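Local structure of putative nitroreductase (1VKW) at residues Tyr80-Gln83 against Gly84-Val88; Glu135-Leu138 against Glu139-Pro142; Ala155-Leu159 against Asn160-Trp164; Ala194-Ile197 against Phe198-Glu201. The protein is a putative nitroreductase that probably acts as an oxidoreductase, perhaps with a bound flavin. All coordinates share one frame; numbering follows the deposited sequence.

Followed from the N terminus, the four contacts come in series, none nesting in or crossing another, and each closes just a turn or two of continuous chain. Contact 1 is a buried stretch of helix 74-93, near the centre of the molecule. Contact 2 is a surface turn between helices 130-133 and 143-153. Contact 3 folds up the loop that joins helix 143-153 to strand 165-168, and it alone touches contact 1, Glu85 OE2 lying 3.2 Å from Pro156 CD. Contact 4 ends helix 180-198, whose earlier turns pack against contacts 1 and 3; its centre is about 18 Å from that of contact 1.

Contact 1: Tyr80-Gln83 against Gly84-Val88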
loop_
_atom_site.group_PDB
_atom_site.type_symbol
_atom_site.label_atom_id
_atom_site.label_comp_id
_atom_site.label_asym_id
_atom_site.label_seq_id
_atom_site.Cartn_x
_atom_site.Cartn_y
_atom_site.Cartn_z
ATOM N N TYR A 80 9.503 1.702 4.418
ATOM C CA TYR A 80 9.022 2.753 3.517
ATOM C C TYR A 80 7.841 2.260 2.672
ATOM O O TYR A 80 6.794 2.911 2.609
ATOM C CB TYR A 80 10.160 3.279 2.627
ATOM C CG TYR A 80 9.850 4.630 2.002
ATOM C CD1 TYR A 80 10.191 5.809 2.649
ATOM C CD2 TYR A 80 9.186 4.726 0.781
ATOM C CE1 TYR A 80 9.893 7.046 2.096
ATOM C CE2 TYR A 80 8.889 5.972 0.215
ATOM C CZ TYR A 80 9.243 7.127 0.883
ATOM O OH TYR A 80 8.952 8.365 0.344
ATOM N N GLY A 81 7.999 1.096 2.049
ATOM C CA GLY A 81 6.918 0.476 1.290
ATOM C C GLY A 81 5.700 0.154 2.136
ATOM O O GLY A 81 4.575 0.420 1.734
ATOM N N PHE A 82 5.936 -0.389 3.328
ATOM C CA PHE A 82 4.863 -0.815 4.234
ATOM C C PHE A 82 4.003 0.369 4.701
ATOM O O PHE A 82 2.773 0.340 4.594
ATOM C CB PHE A 82 5.479 -1.553 5.430
ATOM C CG PHE A 82 4.466 -2.194 6.346
ATOM C CD1 PHE A 82 3.739 -3.312 5.931
ATOM C CD2 PHE A 82 4.242 -1.688 7.623
ATOM C CE1 PHE A 82 2.804 -3.914 6.779
ATOM C CE2 PHE A 82 3.303 -2.278 8.470
ATOM C CZ PHE A 82 2.581 -3.395 8.045
ATOM N N GLN A 83 4.656 1.422 5.182
ATOM C CA GLN A 83 3.942 2.607 5.642
ATOM C C GLN A 83 3.383 3.410 4.481
ATOM O O GLN A 83 2.270 3.924 4.564
ATOM C CB GLN A 83 4.846 3.476 6.519
ATOM C CG GLN A 83 5.136 2.848 7.864
ATOM C CD GLN A 83 6.164 3.617 8.671
ATOM O OE1 GLN A 83 6.187 4.846 8.659
ATOM N NE2 GLN A 83 7.018 2.890 9.379
ATOM N N GLY A 84 4.166 3.518 3.412
ATOM C CA GLY A 84 3.783 4.259 2.218
ATOM C C GLY A 84 2.525 3.727 1.544
ATOM O O GLY A 84 1.667 4.502 1.125
ATOM N N GLU A 85 2.400 2.408 1.446
ATOM C CA GLU A 85 1.206 1.834 0.845
ATOM C C GLU A 85 -0.022 1.996 1.752
ATOM O O GLU A 85 -1.132 2.134 1.247
ATOM C CB GLU A 85 1.438 0.385 0.417
ATOM C CG GLU A 85 0.293 -0.243 -0.380
ATOM C CD GLU A 85 0.042 0.359 -1.757
ATOM O OE1 GLU A 85 0.751 1.301 -2.165
ATOM O OE2 GLU A 85 -0.878 -0.128 -2.459
ATOM N N GLN A 86 0.165 2.025 3.076
ATOM C CA GLN A 86 -0.937 2.354 3.979
ATOM C C GLN A 86 -1.509 3.735 3.659
ATOM O O GLN A 86 -2.732 3.928 3.635
ATOM C CB GLN A 86 -0.490 2.275 5.444
ATOM C CG GLN A 86 -0.386 0.835 5.948
ATOM C CD GLN A 86 0.169 0.758 7.347
ATOM O OE1 GLN A 86 -0.543 1.032 8.312
ATOM N NE2 GLN A 86 1.449 0.408 7.464
ATOM N N ILE A 87 -0.617 4.686 3.403
ATOM C CA ILE A 87 -1.019 6.048 3.034
ATOM C C ILE A 87 -1.723 6.084 1.668
ATOM O O ILE A 87 -2.760 6.753 1.515
ATOM C CB ILE A 87 0.208 6.995 3.055
ATOM C CG1 ILE A 87 0.797 7.063 4.475
ATOM C CG2 ILE A 87 -0.181 8.388 2.573
ATOM C CD1 ILE A 87 2.207 7.638 4.537
ATOM N N VAL A 88 -1.167 5.360 0.695
ATOM C CA VAL A 88 -1.775 5.228 -0.642
ATOM C C VAL A 88 -3.206 4.736 -0.547
ATOM O O VAL A 88 -4.118 5.308 -1.153
ATOM C CB VAL A 88 -0.963 4.261 -1.546
ATOM C CG1 VAL A 88 -1.764 3.837 -2.784
ATOM C CG2 VAL A 88 0.336 4.905 -1.972
#
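Gln86 reaches back one turn of helix 74-93 to Phe82. With CG beside its own backbone N (chi1 -77°) and the chain extended beyond it, the amide is carried back along the helix. Gln86 CB lies 3.3 Å from Gln83 O. Gln86 CG passes 3.5 Å from Phe82 O, and Gln86 NE2 then donates to that same oxygen at 3.2 Å, arriving from above the carbonyl plane while the oxygen stays close to the plane of the amide. Phe82 O also receives a weak bond from Gln86 N, which makes it a shared acceptor for both ends of one residue. Gln86 NE2 touches one face of the Phe82 ring as well, 3.4 Å from Phe82 CE2, with ring and amide planes 66° apart. Its second hydrogen bond goes to Lys47 O, so two acceptors grip NE2, which should limit rotation of the amide.

Along the backbone Gly84 N donates to Tyr80 O at 2.8 Å, and Glu85 N to Gly81 O and Ile87 N to Gln83 O continue the series. The polar tips that leave the helix find partners around it: Tyr80 OH meets Tyr111 O, Gln83 bonds Glu79 and Trp55, and Glu85 holds His189 and Trp100. Phe82 packs on Leu187 and Ser188 of helix 180-198, while Tyr80 and Val88 lean on strand 97-101. This is the i to i+4 pattern of a regular alpha-helix, here a buried one wedged between a second helix and an antiparallel sheet.

Contact 2: Glu135-Leu138 against Glu139-Pro142; sequences ENDL and EELP
Between Asp137 and Leu141 the backbone makes two successive i to i+3 steps, Glu140 N donating to Asp137 O at 2.8 Å and Leu141 N to Leu138 O at 3.3 Å, a short 3-10 turn. A water bridges the turn, giving hydrogens to Leu138 O and Leu141 O. Glu140 reaches back across Asp137, extended beyond CG, so that Glu140 OE1 accepts a weak bond from Asp137 N (3.3 Å) and rests 3.6 Å from Asn136 CB. Its other oxygen, Glu140 OE2, lies 3.6 Å from Asp137 OD2, a pairing of like charges that solvent at this exposed edge would be expected to screen. On the apolar side Leu141 CD1 meets Asn136 CB at 3.6 Å, the two side chains crossing at about a right angle, and Leu141 CD2 comes to 4.1 Å from Leu138 CD1. Asn136 ND2 bonds Tyr168 O, and Leu141 packs on the same tyrosine of strand 165-168. Leu138 leans on Ile130 and Thr131 of helix 130-133, and Pro142 takes the N-cap position of helix 143-153, so the turn links the two helices beside the edge strand.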
loop_
_atom_site.group_PDB
_atom_site.type_symbol
_atom_site.label_atom_id
_atom_site.label_comp_id
_atom_site.label_asym_id
_atom_site.label_seq_id
_atom_site.Cartn_x
_atom_site.Cartn_y
_atom_site.Cartn_z
ATOM N N GLU A 135 3.783 -20.456 -3.874
ATOM C CA GLU A 135 4.530 -21.707 -3.766
ATOM C C GLU A 135 3.573 -22.891 -3.582
ATOM O O GLU A 135 3.832 -23.988 -4.076
ATOM C CB GLU A 135 5.558 -21.620 -2.638
ATOM C CG GLU A 135 6.573 -20.501 -2.868
ATOM C CD GLU A 135 7.629 -20.417 -1.780
ATOM O OE1 GLU A 135 8.138 -21.478 -1.362
ATOM O OE2 GLU A 135 7.959 -19.288 -1.350
ATOM N N ASN A 136 2.444 -22.640 -2.930
ATOM C CA ASN A 136 1.401 -23.649 -2.703
ATOM C C ASN A 136 0.528 -23.876 -3.919
ATOM O O ASN A 136 0.373 -22.995 -4.757
ATOM C CB ASN A 136 0.457 -23.208 -1.586
ATOM C CG ASN A 136 1.183 -22.732 -0.356
ATOM O OD1 ASN A 136 1.798 -21.665 -0.361
ATOM N ND2 ASN A 136 1.099 -23.510 0.718
ATOM N N ASP A 137 -0.082 -25.053 -3.980
ATOM C CA ASP A 137 -1.142 -25.297 -4.927
ATOM C C ASP A 137 -2.321 -24.481 -4.424
ATOM O O ASP A 137 -2.602 -24.452 -3.224
ATOM C CB ASP A 137 -1.478 -26.785 -5.004
ATOM C CG ASP A 137 -0.413 -27.593 -5.749
ATOM O OD1 ASP A 137 0.393 -26.999 -6.509
ATOM O OD2 ASP A 137 -0.315 -28.837 -5.645
ATOM N N LEU A 138 -2.993 -23.794 -5.340
ATOM C CA LEU A 138 -4.064 -22.869 -4.974
ATOM C C LEU A 138 -5.127 -23.606 -4.142
ATOM O O LEU A 138 -5.763 -23.023 -3.269
ATOM C CB LEU A 138 -4.645 -22.237 -6.249
ATOM C CG LEU A 138 -5.544 -20.994 -6.207
ATOM C CD1 LEU A 138 -5.143 -19.998 -5.145
ATOM C CD2 LEU A 138 -5.557 -20.323 -7.584
ATOM N N GLU A 139 -5.254 -24.911 -4.383
ATOM C CA GLU A 139 -6.194 -25.778 -3.667
ATOM C C GLU A 139 -5.810 -26.051 -2.201
ATOM O O GLU A 139 -6.652 -26.462 -1.406
ATOM C CB GLU A 139 -6.337 -27.120 -4.407
ATOM C CG GLU A 139 -6.517 -27.015 -5.922
ATOM C CD GLU A 139 -5.224 -27.248 -6.695
ATOM O OE1 GLU A 139 -4.354 -26.353 -6.684
ATOM O OE2 GLU A 139 -5.078 -28.331 -7.314
ATOM N N GLU A 140 -4.542 -25.849 -1.847
ATOM C CA GLU A 140 -4.089 -26.014 -0.458
ATOM C C GLU A 140 -4.426 -24.795 0.421
ATOM O O GLU A 140 -4.127 -24.783 1.629
ATOM C CB GLU A 140 -2.580 -26.276 -0.429
ATOM C CG GLU A 140 -2.178 -27.576 -1.122
ATOM C CD GLU A 140 -0.694 -27.669 -1.438
ATOM O OE1 GLU A 140 0.067 -26.735 -1.113
ATOM O OE2 GLU A 140 -0.283 -28.697 -2.026
ATOM N N LEU A 141 -5.041 -23.774 -0.181
ATOM C CA LEU A 141 -5.386 -22.546 0.528
ATOM C C LEU A 141 -6.834 -22.517 0.973
ATOM O O LEU A 141 -7.739 -22.684 0.151
ATOM C CB LEU A 141 -5.143 -21.334 -0.365
ATOM C CG LEU A 141 -3.740 -20.755 -0.307
ATOM C CD1 LEU A 141 -2.669 -21.823 -0.464
ATOM C CD2 LEU A 141 -3.630 -19.672 -1.371
ATOM N N PRO A 142 -7.071 -22.257 2.256
ATOM C CA PRO A 142 -8.436 -22.019 2.714
ATOM C C PRO A 142 -8.932 -20.707 2.091
ATOM O O PRO A 142 -8.107 -19.878 1.671
ATOM C CB PRO A 142 -8.312 -21.905 4.239
ATOM C CG PRO A 142 -6.893 -21.989 4.564
ATOM C CD PRO A 142 -6.086 -22.137 3.339
HETATM O O HOH W 1 -8.555 -22.747 -2.942
#

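Contact 3: Ala155-Leu159 against Asn160-Trp164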
loop_
_atom_site.group_PDB
_atom_site.type_symbol
_atom_site.label_atom_id
_atom_site.label_comp_id
_atom_site.label_asym_id
_atom_site.label_seq_id
_atom_site.Cartn_x
_atom_site.Cartn_y
_atom_site.Cartn_z
ATOM N N ALA A 155 -1.205 -5.273 -5.428
ATOM C CA ALA A 155 -0.289 -4.226 -4.981
ATOM C C ALA A 155 0.465 -3.659 -6.169
ATOM O O ALA A 155 0.688 -4.371 -7.151
ATOM C CB ALA A 155 0.712 -4.784 -3.954
ATOM N N PRO A 156 0.857 -2.388 -6.092
ATOM C CA PRO A 156 1.709 -1.817 -7.110
ATOM C C PRO A 156 3.140 -2.269 -6.862
ATOM O O PRO A 156 3.480 -2.719 -5.759
ATOM C CB PRO A 156 1.564 -0.311 -6.890
ATOM C CG PRO A 156 1.333 -0.183 -5.415
ATOM C CD PRO A 156 0.528 -1.405 -5.044
ATOM N N SER A 157 3.953 -2.178 -7.904
ATOM C CA SER A 157 5.377 -2.465 -7.799
ATOM C C SER A 157 6.100 -1.631 -8.842
ATOM O O SER A 157 5.537 -1.348 -9.904
ATOM C CB SER A 157 5.647 -3.958 -8.001
ATOM O OG SER A 157 5.151 -4.434 -9.248
ATOM N N ALA A 158 7.332 -1.228 -8.524
ATOM C CA ALA A 158 8.200 -0.547 -9.468
ATOM C C ALA A 158 8.211 -1.258 -10.818
ATOM O O ALA A 158 8.511 -2.456 -10.889
ATOM C CB ALA A 158 9.612 -0.469 -8.910
ATOM N N LEU A 159 7.871 -0.515 -11.870
ATOM C CA LEU A 159 7.804 -1.026 -13.253
ATOM C C LEU A 159 6.880 -2.243 -13.455
ATOM O O LEU A 159 7.041 -2.983 -14.425
ATOM C CB LEU A 159 9.215 -1.361 -13.771
ATOM C CG LEU A 159 10.220 -0.216 -13.864
ATOM C CD1 LEU A 159 11.481 -0.684 -14.593
ATOM C CD2 LEU A 159 9.612 0.985 -14.571
ATOM N N ASN A 160 5.896 -2.408 -12.570
ATOM C CA ASN A 160 5.015 -3.584 -12.549
ATOM C C ASN A 160 5.738 -4.936 -12.587
ATOM O O ASN A 160 5.236 -5.928 -13.129
ATOM C CB ASN A 160 3.959 -3.520 -13.660
ATOM C CG ASN A 160 2.745 -4.399 -13.360
ATOM O OD1 ASN A 160 2.377 -4.593 -12.200
ATOM N ND2 ASN A 160 2.127 -4.944 -14.408
ATOM N N ARG A 161 6.898 -5.005 -11.957
ATOM C CA ARG A 161 7.646 -6.250 -12.028
ATOM C C ARG A 161 7.117 -7.305 -11.078
ATOM O O ARG A 161 7.458 -8.467 -11.245
ATOM C CB ARG A 161 9.127 -6.030 -11.838
ATOM C CG ARG A 161 9.544 -5.551 -10.491
ATOM C CD ARG A 161 10.949 -4.980 -10.527
ATOM N NE ARG A 161 11.195 -4.054 -9.432
ATOM C CZ ARG A 161 12.262 -3.275 -9.339
ATOM N NH1 ARG A 161 13.212 -3.316 -10.259
ATOM N NH2 ARG A 161 12.382 -2.464 -8.305
ATOM N N GLN A 162 6.306 -6.901 -10.094
ATOM C CA GLN A 162 5.540 -7.829 -9.241
ATOM C C GLN A 162 6.477 -8.842 -8.598
ATOM O O GLN A 162 6.310 -10.048 -8.779
ATOM C CB GLN A 162 4.469 -8.556 -10.066
ATOM C CG GLN A 162 3.462 -7.657 -10.748
ATOM C CD GLN A 162 2.804 -8.307 -11.965
ATOM O OE1 GLN A 162 2.041 -9.274 -11.833
ATOM N NE2 GLN A 162 3.064 -7.753 -13.138
ATOM N N PRO A 163 7.472 -8.347 -7.858
ATOM C CA PRO A 163 8.620 -9.162 -7.452
ATOM C C PRO A 163 8.387 -10.014 -6.185
ATOM O O PRO A 163 9.225 -10.011 -5.286
ATOM C CB PRO A 163 9.701 -8.098 -7.201
ATOM C CG PRO A 163 8.932 -6.905 -6.686
ATOM C CD PRO A 163 7.581 -6.956 -7.355
ATOM N N TRP A 164 7.287 -10.758 -6.131
ATOM C CA TRP A 164 6.900 -11.462 -4.897
ATOM C C TRP A 164 6.835 -12.963 -5.054
ATOM O O TRP A 164 6.349 -13.489 -6.060
ATOM C CB TRP A 164 5.545 -10.972 -4.403
ATOM C CG TRP A 164 5.382 -9.502 -4.456
ATOM C CD1 TRP A 164 6.056 -8.576 -3.726
ATOM C CD2 TRP A 164 4.461 -8.777 -5.275
ATOM N NE1 TRP A 164 5.619 -7.315 -4.048
ATOM C CE2 TRP A 164 4.633 -7.409 -4.989
ATOM C CE3 TRP A 164 3.503 -9.145 -6.220
ATOM C CZ2 TRP A 164 3.884 -6.408 -5.617
ATOM C CZ3 TRP A 164 2.752 -8.140 -6.843
ATOM C CH2 TRP A 164 2.952 -6.798 -6.532
HETATM O O HOH W 2 2.549 -4.658 -9.263
#
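This is a local contact within a loop, in which Ala155-Leu159 and Asn160-Trp164 fold onto each other between helix 143-153 and strand 165-168. Ser157 is the hub. Ser157 OG, placed between backbone N and carbonyl carbon (chi1 57°), accepts from Gln162 N at 2.9 Å and donates to a water at 2.6 Å; that water in turn gives hydrogens to Ala155 O and Asn160 OD1. Two overlapping turns supply the bend: Asn160 N donates to Ser157 O (2.9 Å) and Arg161 N to Ala158 O, with Leu159 and Asn160 both at positive phi. Gln162 NE2 then closes on Asn160 O at 2.8 Å, nearly within its amide plane, while OE1 bonds Arg128 N. Arg161 runs extended past Ala158, Arg161 NH2 lying 3.5 Å from Ala158 CB. Trp164 turns its ring edge to Ala155 O, Trp164 CH2 at 3.4 Å, and to Pro156 O, a buried oxygen with no hydrogen-bond partner in the model; Pro163 CD sits above one face, offset toward the rim. Trp164 NE1 bonds Asp182 O, and Asn160 ND2 bonds Lys126 O. Pro163 centres an inverse gamma turn that leads into the strand. The sequence APSALNRQPW matches the proline-serine, asparagine and glutamine-proline-tryptophan pattern of flavin nitroreductases, where this loop commonly borders the flavin site; a sulfate near Pro156, probably from the crystallisation liquor, may mark a pocket.

Contact 4: Ala194-Ile197 against Phe198-Glu201; sequences AREI and FKRE
Phe198 lays one face of its ring under Ile197 CG2, which stands 4.0 Å from the ring centroid and only 11° off the normal, a CH-pi contact between sequence neighbours whose side chains run side by side. The edge of the ring faces Ala194 O, Phe198 CD2 at 3.4 Å, and the same oxygen takes the hydrogen bond from Phe198 N (2.9 Å, 166° at the hydrogen). Lys199 then leaves the helix with positive phi. Its side chain bends at chi2 (-72°) and again at chi4, which folds NZ back over the helix end: Lys199 NZ donates to Glu196 O at 2.6 Å and forms a salt bridge with Glu196 OE2 at 2.7 Å, coming from above the carboxylate plane. One ammonium thus binds a terminal carbonyl and a carboxylate of the same residue. Farther on, Arg195 CA makes a C-H...O contact with Arg200 O, and Glu201 OE1 lies 3.6 Å from Arg195 CD; the other carboxylate oxygen of Glu201 pairs with Lys47 and Tyr191. Ile197 and Phe198 rest on helix 143-153. Together these contacts finish the C-terminal end of helix 180-198, where Lys199, in the left-handed region, stops the helix before strand 203-207.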
loop_
_atom_site.group_PDB
_atom_site.type_symbol
_atom_site.label_atom_id
_atom_site.label_comp_id
_atom_site.label_asym_id
_atom_site.label_seq_id
_atom_site.Cartn_x
_atom_site.Cartn_y
_atom_site.Cartn_z
ATOM N N ALA A 194 -5.714 -9.267 6.156
ATOM C CA ALA A 194 -5.743 -10.260 7.234
ATOM C C ALA A 194 -6.351 -9.689 8.523
ATOM O O ALA A 194 -7.085 -10.377 9.237
ATOM C CB ALA A 194 -4.336 -10.801 7.495
ATOM N N ARG A 195 -6.048 -8.424 8.802
ATOM C CA ARG A 195 -6.576 -7.724 9.962
ATOM C C ARG A 195 -8.100 -7.637 9.884
ATOM O O ARG A 195 -8.797 -7.904 10.867
ATOM C CB ARG A 195 -5.968 -6.318 10.050
ATOM C CG ARG A 195 -6.313 -5.551 11.310
ATOM C CD ARG A 195 -5.607 -4.199 11.408
ATOM N NE ARG A 195 -6.202 -3.216 10.509
ATOM C CZ ARG A 195 -5.755 -1.976 10.337
ATOM N NH1 ARG A 195 -4.687 -1.539 10.999
ATOM N NH2 ARG A 195 -6.383 -1.165 9.491
ATOM N N GLU A 196 -8.594 -7.272 8.703
ATOM C CA GLU A 196 -10.030 -7.238 8.416
ATOM C C GLU A 196 -10.686 -8.621 8.508
ATOM O O GLU A 196 -11.738 -8.768 9.138
ATOM C CB GLU A 196 -10.271 -6.636 7.024
ATOM C CG GLU A 196 -11.725 -6.600 6.578
ATOM C CD GLU A 196 -12.602 -5.735 7.465
ATOM O OE1 GLU A 196 -12.096 -4.737 8.022
ATOM O OE2 GLU A 196 -13.806 -6.050 7.600
ATOM N N ILE A 197 -10.081 -9.622 7.873
ATOM C CA ILE A 197 -10.660 -10.960 7.816
ATOM C C ILE A 197 -10.746 -11.612 9.191
ATOM O O ILE A 197 -11.800 -12.110 9.571
ATOM C CB ILE A 197 -9.882 -11.860 6.833
ATOM C CG1 ILE A 197 -10.194 -11.419 5.402
ATOM C CG2 ILE A 197 -10.275 -13.344 7.005
ATOM C CD1 ILE A 197 -9.322 -12.038 4.355
ATOM N N PHE A 198 -9.644 -11.594 9.931
ATOM C CA PHE A 198 -9.554 -12.344 11.183
ATOM C C PHE A 198 -9.989 -11.520 12.365
ATOM O O PHE A 198 -10.201 -12.065 13.449
ATOM C CB PHE A 198 -8.138 -12.916 11.371
ATOM C CG PHE A 198 -7.814 -14.010 10.397
ATOM C CD1 PHE A 198 -8.385 -15.272 10.545
ATOM C CD2 PHE A 198 -6.989 -13.777 9.301
ATOM C CE1 PHE A 198 -8.120 -16.276 9.640
ATOM C CE2 PHE A 198 -6.719 -14.779 8.405
ATOM C CZ PHE A 198 -7.288 -16.035 8.568
ATOM N N LYS A 199 -10.160 -10.215 12.142
ATOM C CA LYS A 199 -10.543 -9.265 13.179
ATOM C C LYS A 199 -9.565 -9.305 14.356
ATOM O O LYS A 199 -9.948 -9.079 15.502
ATOM C CB LYS A 199 -11.998 -9.501 13.645
ATOM C CG LYS A 199 -13.057 -9.294 12.544
ATOM C CD LYS A 199 -13.234 -7.813 12.210
ATOM C CE LYS A 199 -14.378 -7.569 11.239
ATOM N NZ LYS A 199 -13.934 -7.503 9.827
ATOM N N ARG A 200 -8.305 -9.603 14.056
ATOM C CA ARG A 200 -7.225 -9.575 15.036
ATOM C C ARG A 200 -6.055 -8.844 14.392
ATOM O O ARG A 200 -5.977 -8.731 13.173
ATOM C CB ARG A 200 -6.768 -10.994 15.406
ATOM C CG ARG A 200 -7.864 -11.974 15.805
ATOM C CD ARG A 200 -8.233 -11.942 17.259
ATOM N NE ARG A 200 -7.140 -12.427 18.097
ATOM C CZ ARG A 200 -7.108 -12.332 19.421
ATOM N NH1 ARG A 200 -8.107 -11.761 20.084
ATOM N NH2 ARG A 200 -6.066 -12.806 20.087
ATOM N N GLU A 201 -5.122 -8.402 15.218
ATOM C CA GLU A 201 -3.896 -7.774 14.761
ATOM C C GLU A 201 -2.853 -8.820 14.319
ATOM O O GLU A 201 -2.288 -9.493 15.178
ATOM C CB GLU A 201 -3.343 -6.953 15.936
ATOM C CG GLU A 201 -2.152 -6.080 15.608
ATOM C CD GLU A 201 -2.523 -4.892 14.741
ATOM O OE1 GLU A 201 -3.720 -4.729 14.396
ATOM O OE2 GLU A 201 -1.607 -4.119 14.399
#